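Local coordinates for protein putative cytochrome P450 120 (Synechocystis sp., PDB 2VE3) that binds heme and, in this crystal, retinoic acid, and probably acts as a cytochrome P450 monooxygenase that inserts oxygen into its substrate, at residues Arg66-Phe69 with Thr75-Ala78; Ile142-Leu147 with Ser429-Asp434; Met150-Ala155 with Gln169-Phe174. One frame throughout, in Å; residues are numbered along the deposited sequence.

Interaction 1: Arg66-Phe69 with Thr75-Ala78; sequences RFLF and TFQA
Phe76 reaches from its strand to the end of a short helix and meets Phe67 and Leu68 there, each in a different way. Toward Phe67 it offers an edge: its CZ comes down on the face of the Phe67 ring, 3.5 Å from Phe67 CZ. The planes stand at 86°, a T-shaped pair. Toward Leu68 it offers a face. The methyl carbon CD1 of Leu68 stands over the middle of the Phe76 ring, 3.7 Å from the centroid and only 12° off the normal, which makes a well-centred CH-pi contact. Thr75 CG2 lies over the centre of the opposite face, so the ring is held between a leucine methyl and the threonine methyl of its own neighbour. Phe67 and Leu68 both have CG anti to the backbone N, and this rotation swings their ends in toward Phe76 although their CB atoms do not point at it.

Helix 62-68 stops here, Phe69 being the first residue to leave helical backbone angles, and after a seven-residue connection the chain enters strand 76-79. That strand is an outermost one of the five-stranded mixed sheet of this P450, and it runs antiparallel to strand 320-325. The ring of Phe76 also touches Leu325 of that neighbouring strand, while Phe67 is stacked on Phe331 and meets Phe336 edge-to-face.

Two carbonyl oxygens at the helix end approach the same ring differently. Phe67 O comes to its edge, near the plane, 3.4 Å from Phe76 CE2, where the slightly positive ring hydrogens probably make an oxygen acceptable. Leu68 O is well above the plane, 3.4 Å from Phe76 CD2. Neither approach amounts to a hydrogen bond.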
loop_
_atom_site.group_PDB
_atom_site.type_symbol
_atom_site.label_atom_id
_atom_site.label_comp_id
_atom_site.label_asym_id
_atom_site.label_seq_id
_atom_site.Cartn_x
_atom_site.Cartn_y
_atom_site.Cartn_z
ATOM N N ARG A 66 -3.218 10.569 16.442
ATOM C CA ARG A 66 -4.101 11.715 16.629
ATOM C C ARG A 66 -3.309 13.022 16.494
ATOM O O ARG A 66 -3.639 13.876 15.695
ATOM C CB ARG A 66 -4.801 11.603 18.001
ATOM C CG ARG A 66 -5.870 12.651 18.275
ATOM C CD ARG A 66 -6.413 12.550 19.701
ATOM N NE ARG A 66 -7.296 11.389 19.905
ATOM C CZ ARG A 66 -7.794 11.015 21.088
ATOM N NH1 ARG A 66 -7.508 11.705 22.197
ATOM N NH2 ARG A 66 -8.587 9.953 21.168
ATOM N N PHE A 67 -2.248 13.144 17.285
ATOM C CA PHE A 67 -1.288 14.248 17.229
ATOM C C PHE A 67 -0.824 14.594 15.793
ATOM O O PHE A 67 -0.868 15.765 15.356
ATOM C CB PHE A 67 -0.112 13.880 18.165
ATOM C CG PHE A 67 1.146 14.688 17.963
ATOM C CD1 PHE A 67 1.191 16.047 18.279
ATOM C CD2 PHE A 67 2.298 14.077 17.490
ATOM C CE1 PHE A 67 2.364 16.790 18.094
ATOM C CE2 PHE A 67 3.477 14.812 17.306
ATOM C CZ PHE A 67 3.506 16.174 17.610
ATOM N N LEU A 68 -0.402 13.562 15.062
ATOM C CA LEU A 68 0.125 13.728 13.706
ATOM C C LEU A 68 -0.956 14.103 12.689
ATOM O O LEU A 68 -0.657 14.733 11.692
ATOM C CB LEU A 68 0.883 12.461 13.281
ATOM C CG LEU A 68 1.852 12.552 12.100
ATOM C CD1 LEU A 68 3.145 13.293 12.434
ATOM C CD2 LEU A 68 2.160 11.162 11.660
ATOM N N PHE A 69 -2.207 13.731 12.956
ATOM C CA PHE A 69 -3.309 14.046 12.047
ATOM C C PHE A 69 -4.232 15.153 12.593
ATOM O O PHE A 69 -5.420 15.205 12.260
ATOM C CB PHE A 69 -4.110 12.784 11.681
ATOM C CG PHE A 69 -3.266 11.638 11.160
ATOM C CD1 PHE A 69 -2.258 11.853 10.218
ATOM C CD2 PHE A 69 -3.509 10.328 11.592
ATOM C CE1 PHE A 69 -1.487 10.788 9.739
ATOM C CE2 PHE A 69 -2.737 9.258 11.116
ATOM C CZ PHE A 69 -1.731 9.498 10.185
ATOM N N THR A 75 1.541 22.389 10.952
ATOM C CA THR A 75 2.557 21.658 11.714
ATOM C C THR A 75 3.336 20.609 10.920
ATOM O O THR A 75 4.552 20.501 11.069
ATOM C CB THR A 75 1.914 20.962 12.928
ATOM O OG1 THR A 75 1.034 21.880 13.584
ATOM C CG2 THR A 75 2.968 20.456 13.912
ATOM N N PHE A 76 2.630 19.831 10.101
ATOM C CA PHE A 76 3.226 18.666 9.437
ATOM C C PHE A 76 3.188 18.755 7.909
ATOM O O PHE A 76 2.164 19.078 7.300
ATOM C CB PHE A 76 2.578 17.368 9.941
ATOM C CG PHE A 76 2.737 17.151 11.422
ATOM C CD1 PHE A 76 3.996 16.911 11.972
ATOM C CD2 PHE A 76 1.638 17.196 12.269
ATOM C CE1 PHE A 76 4.156 16.718 13.332
ATOM C CE2 PHE A 76 1.792 17.002 13.642
ATOM C CZ PHE A 76 3.061 16.768 14.169
ATOM N N GLN A 77 4.335 18.484 7.304
ATOM C CA GLN A 77 4.471 18.510 5.854
ATOM C C GLN A 77 4.916 17.127 5.423
ATOM O O GLN A 77 5.988 16.685 5.823
ATOM C CB GLN A 77 5.509 19.576 5.470
ATOM C CG GLN A 77 5.872 19.648 4.004
ATOM C CD GLN A 77 6.440 21.004 3.638
ATOM O OE1 GLN A 77 7.661 21.166 3.507
ATOM N NE2 GLN A 77 5.556 22.003 3.502
ATOM N N ALA A 78 4.105 16.444 4.613
ATOM C CA ALA A 78 4.447 15.078 4.181
ATOM C C ALA A 78 5.786 14.994 3.453
ATOM O O ALA A 78 6.177 15.889 2.713
ATOM C CB ALA A 78 3.339 14.459 3.341
#

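Interaction 2: Ile142-Leu147 with Ser429-Asp434; sequences IWYPQL and SPRPKD
Tyr144 OH takes part in two hydrogen bonds: one to a water, at 2.8 Å from the water oxygen, and one to Arg148 NH1, a turn further along the same helix. The water passes the link on across the contact by donating to Pro430 O, 2.9 Å from its own oxygen, and Ser261 OG of helix 241-272 bonds to that carbonyl as well. A phenol on one segment and a backbone carbonyl on the other are thus joined without touching directly.

Beside this polar bridge the contact is apolar. Arg431 CB sits over one face of the Tyr144 ring, 3.8 Å from the centroid and 23° off the normal, in a CH-pi contact displaced toward the hydroxyl end. The arginine chain runs on over that end, on the same face, with its CD 3.6 Å from Tyr144 OH. Beyond CD the guanidinium leads away from the tyrosine, and its NH2 bonds to Thr427 OG1.

Strand 430-432 pairs with strand 424-426 in a small antiparallel hairpin near the C-terminus, and helix 143-159 packs its first turn against it. Arg431 CG lies between the backbone N and the carbonyl carbon (chi1 58°), a rotation that carries the extended chain across the ring. Pro432 CD adds a looser apolar touch, 4.4 Å from Tyr144 CD1.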
loop_
_atom_site.group_PDB
_atom_site.type_symbol
_atom_site.label_atom_id
_atom_site.label_comp_id
_atom_site.label_asym_id
_atom_site.label_seq_id
_atom_site.Cartn_x
_atom_site.Cartn_y
_atom_site.Cartn_z
ATOM N N ILE A 142 4.247 -21.545 -6.505
ATOM C CA ILE A 142 5.052 -20.554 -5.769
ATOM C C ILE A 142 4.311 -19.213 -5.890
ATOM O O ILE A 142 4.501 -18.485 -6.873
ATOM C CB ILE A 142 6.503 -20.465 -6.317
ATOM C CG1 ILE A 142 7.163 -21.850 -6.279
ATOM C CG2 ILE A 142 7.323 -19.415 -5.551
ATOM C CD1 ILE A 142 8.602 -21.893 -6.852
ATOM N N TRP A 143 3.457 -18.906 -4.904
ATOM C CA TRP A 143 2.392 -17.912 -5.107
ATOM C C TRP A 143 2.824 -16.459 -5.166
ATOM O O TRP A 143 2.301 -15.700 -5.977
ATOM C CB TRP A 143 1.283 -18.019 -4.054
ATOM C CG TRP A 143 -0.094 -17.880 -4.609
ATOM C CD1 TRP A 143 -0.443 -17.377 -5.827
ATOM C CD2 TRP A 143 -1.320 -18.248 -3.957
ATOM N NE1 TRP A 143 -1.814 -17.424 -5.989
ATOM C CE2 TRP A 143 -2.373 -17.958 -4.854
ATOM C CE3 TRP A 143 -1.629 -18.807 -2.702
ATOM C CZ2 TRP A 143 -3.717 -18.207 -4.538
ATOM C CZ3 TRP A 143 -2.966 -19.069 -2.396
ATOM C CH2 TRP A 143 -3.989 -18.765 -3.310
ATOM N N TYR A 144 3.745 -16.052 -4.303
ATOM C CA TYR A 144 4.038 -14.634 -4.205
ATOM C C TYR A 144 4.346 -13.963 -5.583
ATOM O O TYR A 144 3.698 -12.982 -5.924
ATOM C CB TYR A 144 5.066 -14.326 -3.100
ATOM C CG TYR A 144 5.362 -12.846 -2.997
ATOM C CD1 TYR A 144 4.449 -11.967 -2.391
ATOM C CD2 TYR A 144 6.541 -12.317 -3.533
ATOM C CE1 TYR A 144 4.696 -10.603 -2.324
ATOM C CE2 TYR A 144 6.811 -10.952 -3.456
ATOM C CZ TYR A 144 5.880 -10.101 -2.858
ATOM O OH TYR A 144 6.153 -8.762 -2.793
ATOM N N PRO A 145 5.293 -14.518 -6.386
ATOM C CA PRO A 145 5.634 -13.961 -7.711
ATOM C C PRO A 145 4.472 -13.964 -8.695
ATOM O O PRO A 145 4.390 -13.087 -9.561
ATOM C CB PRO A 145 6.723 -14.917 -8.226
ATOM C CG PRO A 145 7.256 -15.583 -7.025
ATOM C CD PRO A 145 6.112 -15.707 -6.082
ATOM N N GLN A 146 3.594 -14.953 -8.560
ATOM C CA GLN A 146 2.352 -15.030 -9.326
ATOM C C GLN A 146 1.373 -13.910 -8.995
ATOM O O GLN A 146 0.773 -13.334 -9.894
ATOM C CB GLN A 146 1.663 -16.378 -9.107
ATOM C CG GLN A 146 2.363 -17.557 -9.769
ATOM C CD GLN A 146 2.522 -17.402 -11.272
ATOM O OE1 GLN A 146 1.541 -17.231 -12.016
ATOM N NE2 GLN A 146 3.764 -17.485 -11.730
ATOM N N LEU A 147 1.201 -13.636 -7.702
ATOM C CA LEU A 147 0.342 -12.550 -7.244
ATOM C C LEU A 147 0.848 -11.211 -7.775
ATOM O O LEU A 147 0.045 -10.360 -8.118
ATOM C CB LEU A 147 0.257 -12.529 -5.717
ATOM C CG LEU A 147 -0.510 -13.704 -5.076
ATOM C CD1 LEU A 147 -0.168 -13.788 -3.597
ATOM C CD2 LEU A 147 -2.029 -13.601 -5.273
ATOM N N SER A 429 7.413 -3.869 1.132
ATOM C CA SER A 429 6.126 -4.351 1.675
ATOM C C SER A 429 6.242 -5.763 2.235
ATOM O O SER A 429 7.003 -6.561 1.700
ATOM C CB SER A 429 5.074 -4.390 0.562
ATOM O OG SER A 429 4.287 -3.229 0.575
ATOM N N PRO A 430 5.465 -6.097 3.292
ATOM C CA PRO A 430 5.509 -7.481 3.806
ATOM C C PRO A 430 5.303 -8.571 2.750
ATOM O O PRO A 430 4.361 -8.513 1.976
ATOM C CB PRO A 430 4.384 -7.509 4.854
ATOM C CG PRO A 430 4.240 -6.110 5.295
ATOM C CD PRO A 430 4.544 -5.253 4.084
ATOM N N ARG A 431 6.209 -9.553 2.727
ATOM C CA ARG A 431 6.086 -10.762 1.891
ATOM C C ARG A 431 6.667 -11.939 2.670
ATOM O O ARG A 431 7.598 -11.749 3.444
ATOM C CB ARG A 431 6.803 -10.593 0.536
ATOM C CG ARG A 431 8.297 -10.261 0.625
ATOM C CD ARG A 431 8.935 -9.807 -0.704
ATOM N NE ARG A 431 10.285 -9.272 -0.434
ATOM C CZ ARG A 431 11.416 -9.968 -0.591
ATOM N NH1 ARG A 431 11.365 -11.214 -1.069
ATOM N NH2 ARG A 431 12.599 -9.421 -0.289
ATOM N N PRO A 432 6.111 -13.158 2.491
ATOM C CA PRO A 432 6.726 -14.337 3.115
ATOM C C PRO A 432 8.080 -14.677 2.456
ATOM O O PRO A 432 8.186 -14.659 1.227
ATOM C CB PRO A 432 5.696 -15.444 2.860
ATOM C CG PRO A 432 4.983 -15.008 1.633
ATOM C CD PRO A 432 4.911 -13.508 1.710
ATOM N N LYS A 433 9.097 -14.960 3.267
ATOM C CA LYS A 433 10.458 -15.200 2.751
ATOM C C LYS A 433 10.541 -16.254 1.632
ATOM O O LYS A 433 11.180 -16.009 0.600
ATOM C CB LYS A 433 11.453 -15.501 3.877
ATOM C CG LYS A 433 12.918 -15.160 3.519
ATOM C CD LYS A 433 13.873 -15.388 4.675
ATOM C CE LYS A 433 13.461 -14.583 5.926
ATOM N NZ LYS A 433 14.340 -14.852 7.111
ATOM N N ASP A 434 9.865 -17.390 1.816
ATOM C CA ASP A 434 9.846 -18.459 0.810
ATOM C C ASP A 434 8.751 -18.367 -0.242
ATOM O O ASP A 434 8.383 -19.380 -0.838
ATOM C CB ASP A 434 9.836 -19.855 1.462
ATOM C CG ASP A 434 11.205 -20.255 1.997
ATOM O OD1 ASP A 434 12.182 -19.511 1.767
ATOM O OD2 ASP A 434 11.304 -21.302 2.669
HETATM O O HOH W 1 4.508 -7.706 -0.762
#

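Interaction 3: Met150-Ala155 with Gln169-Phe174; sequences MTFDVA and QLFPWF
With chi1 at -175°, Phe152 has CG anti to its backbone N, and the side chain reaches straight out from helix 143-159 toward helix 170-181. Phe171 uses the same rotation on the facing helix, but its CB does not point across the gap, and the two side chains slide past each other in opposite directions. As a result Phe152 CB lies at the edge of the Phe171 ring, near its plane, 3.5 Å from Phe171 CD1. In return, the backbone of Phe171 supports the Phe152 ring: Phe171 CA stands over one face, 4.2 Å from the centroid, as a CH-pi contact.

Further out, the Phe152 ring is met by two residues that both point toward it. Its CE1 lies over the face of the Phe174 ring, 3.7 Å from Phe174 CD2. Its CZ reaches Leu170, with the branch carbon CG 4.0 Å away at the ring edge. Phe152, Phe171 and Phe174 together form an aromatic cluster, yet neither pair is a stack or a T: both are oblique, the planes of Phe152 and Phe171 meeting at 51°.

Phe152 thus lies against Leu170, Phe171 and Phe174, between helix segments whose directions differ by 113° and whose axes come within 11.0 Å. The cluster continues into the P450 interior, where His256 of helix 241-272 meets Phe152 edge-to-face and Phe174 packs on Leu249, Leu252 and Phe253 of that same long helix.

No hydrogen bond crosses between the two segments. What joins them is one ring fitted against side chains and the backbone at the start of helix 170-181, which implies an attachment resting on shape and dispersion rather than on polar pairing.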
loop_
_atom_site.group_PDB
_atom_site.type_symbol
_atom_site.label_atom_id
_atom_site.label_comp_id
_atom_site.label_asym_id
_atom_site.label_seq_id
_atom_site.Cartn_x
_atom_site.Cartn_y
_atom_site.Cartn_z
ATOM N N MET A 150 -0.283 -10.929 -11.459
ATOM C CA MET A 150 -1.702 -10.611 -11.491
ATOM C C MET A 150 -1.999 -9.155 -11.133
ATOM O O MET A 150 -2.656 -8.465 -11.909
ATOM C CB MET A 150 -2.488 -11.542 -10.576
ATOM C CG MET A 150 -4.016 -11.343 -10.636
ATOM S SD MET A 150 -4.900 -12.092 -9.247
ATOM C CE MET A 150 -4.246 -11.147 -7.886
ATOM N N THR A 151 -1.523 -8.693 -9.972
ATOM C CA THR A 151 -1.897 -7.354 -9.502
ATOM C C THR A 151 -1.379 -6.277 -10.442
ATOM O O THR A 151 -2.061 -5.275 -10.645
ATOM C CB THR A 151 -1.430 -7.016 -8.061
ATOM O OG1 THR A 151 0.001 -7.005 -7.990
ATOM C CG2 THR A 151 -2.008 -7.973 -7.049
ATOM N N PHE A 152 -0.182 -6.472 -11.002
ATOM C CA PHE A 152 0.315 -5.553 -12.040
ATOM C C PHE A 152 -0.626 -5.543 -13.240
ATOM O O PHE A 152 -0.984 -4.477 -13.730
ATOM C CB PHE A 152 1.760 -5.838 -12.490
ATOM C CG PHE A 152 2.289 -4.805 -13.467
ATOM C CD1 PHE A 152 2.596 -3.518 -13.035
ATOM C CD2 PHE A 152 2.403 -5.095 -14.815
ATOM C CE1 PHE A 152 3.039 -2.541 -13.940
ATOM C CE2 PHE A 152 2.848 -4.131 -15.720
ATOM C CZ PHE A 152 3.165 -2.861 -15.281
ATOM N N ASP A 153 -1.023 -6.730 -13.697
ATOM C CA ASP A 153 -1.962 -6.882 -14.807
ATOM C C ASP A 153 -3.283 -6.150 -14.604
ATOM O O ASP A 153 -3.805 -5.577 -15.547
ATOM C CB ASP A 153 -2.250 -8.360 -15.081
ATOM C CG ASP A 153 -1.215 -9.003 -15.984
ATOM O OD1 ASP A 153 -0.063 -8.509 -16.025
ATOM O OD2 ASP A 153 -1.557 -10.011 -16.642
ATOM N N VAL A 154 -3.827 -6.203 -13.386
ATOM C CA VAL A 154 -5.082 -5.518 -13.063
ATOM C C VAL A 154 -4.872 -3.998 -13.125
ATOM O O VAL A 154 -5.687 -3.272 -13.706
ATOM C CB VAL A 154 -5.633 -5.951 -11.680
ATOM C CG1 VAL A 154 -6.836 -5.136 -11.271
ATOM C CG2 VAL A 154 -6.020 -7.423 -11.689
ATOM N N ALA A 155 -3.767 -3.540 -12.535
ATOM C CA ALA A 155 -3.481 -2.133 -12.417
ATOM C C ALA A 155 -3.196 -1.538 -13.792
ATOM O O ALA A 155 -3.772 -0.505 -14.140
ATOM C CB ALA A 155 -2.327 -1.892 -11.460
ATOM N N GLN A 169 7.556 -5.670 -21.431
ATOM C CA GLN A 169 8.738 -5.159 -20.743
ATOM C C GLN A 169 8.358 -4.315 -19.528
ATOM O O GLN A 169 9.217 -3.957 -18.712
ATOM C CB GLN A 169 9.538 -4.272 -21.705
ATOM C CG GLN A 169 10.408 -4.997 -22.707
ATOM C CD GLN A 169 11.214 -4.034 -23.576
ATOM O OE1 GLN A 169 10.650 -3.301 -24.397
ATOM N NE2 GLN A 169 12.540 -4.037 -23.407
ATOM N N LEU A 170 7.067 -3.997 -19.435
ATOM C CA LEU A 170 6.518 -3.059 -18.461
ATOM C C LEU A 170 6.631 -3.576 -17.025
ATOM O O LEU A 170 7.011 -2.829 -16.119
ATOM C CB LEU A 170 5.052 -2.770 -18.807
ATOM C CG LEU A 170 4.499 -1.343 -18.716
ATOM C CD1 LEU A 170 5.313 -0.327 -19.526
ATOM C CD2 LEU A 170 3.062 -1.320 -19.185
ATOM N N PHE A 171 6.288 -4.854 -16.844
ATOM C CA PHE A 171 6.358 -5.558 -15.556
ATOM C C PHE A 171 7.801 -5.711 -15.067
ATOM O O PHE A 171 8.106 -5.297 -13.955
ATOM C CB PHE A 171 5.625 -6.913 -15.647
ATOM C CG PHE A 171 5.624 -7.708 -14.371
ATOM C CD1 PHE A 171 4.852 -7.311 -13.284
ATOM C CD2 PHE A 171 6.381 -8.873 -14.262
ATOM C CE1 PHE A 171 4.846 -8.050 -12.106
ATOM C CE2 PHE A 171 6.375 -9.629 -13.084
ATOM C CZ PHE A 171 5.602 -9.212 -12.005
ATOM N N PRO A 172 8.700 -6.271 -15.901
ATOM C CA PRO A 172 10.119 -6.361 -15.539
ATOM C C PRO A 172 10.730 -5.031 -15.080
ATOM O O PRO A 172 11.477 -5.005 -14.090
ATOM C CB PRO A 172 10.777 -6.803 -16.846
ATOM C CG PRO A 172 9.701 -7.537 -17.583
ATOM C CD PRO A 172 8.432 -6.874 -17.224
ATOM N N TRP A 173 10.415 -3.949 -15.788
ATOM C CA TRP A 173 10.877 -2.610 -15.438
ATOM C C TRP A 173 10.320 -2.123 -14.091
ATOM O O TRP A 173 11.060 -1.599 -13.264
ATOM C CB TRP A 173 10.524 -1.608 -16.550
ATOM C CG TRP A 173 11.359 -1.752 -17.803
ATOM C CD1 TRP A 173 12.609 -2.318 -17.909
ATOM C CD2 TRP A 173 11.029 -1.280 -19.112
ATOM N NE1 TRP A 173 13.060 -2.248 -19.210
ATOM C CE2 TRP A 173 12.111 -1.619 -19.968
ATOM C CE3 TRP A 173 9.920 -0.616 -19.652
ATOM C CZ2 TRP A 173 12.117 -1.313 -21.331
ATOM C CZ3 TRP A 173 9.928 -0.310 -21.009
ATOM C CH2 TRP A 173 11.025 -0.661 -21.834
ATOM N N PHE A 174 9.019 -2.291 -13.878
ATOM C CA PHE A 174 8.393 -1.901 -12.622
ATOM C C PHE A 174 8.968 -2.624 -11.413
ATOM O O PHE A 174 9.150 -2.028 -10.357
ATOM C CB PHE A 174 6.882 -2.090 -12.687
ATOM C CG PHE A 174 6.119 -0.811 -12.534
ATOM C CD1 PHE A 174 5.813 -0.326 -11.266
ATOM C CD2 PHE A 174 5.723 -0.080 -13.644
ATOM C CE1 PHE A 174 5.113 0.859 -11.110
ATOM C CE2 PHE A 174 5.014 1.114 -13.497
ATOM C CZ PHE A 174 4.717 1.584 -12.227
#

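Overall arrangement
Along the chain interaction 1 closes before the others open, and interaction 3 is nested inside the long loop that interaction 2 closes. Interactions 2 and 3 share helix 143-159, whose first turn meets the C-terminal hairpin and whose middle meets helix 170-181; their centres are 15 Å apart. Interaction 1 joins helix 62-68 to an outermost strand of the mixed sheet, on the opposite side of the chain's centre, about 33 Å from each of the other two, centre to centre. All three belong to the one cytochrome P450 fold. They lie away from the ligand sites, the nearest side chain, Leu68, being about 7 Å from the heme, and tie sheet, hairpin and helices to one another.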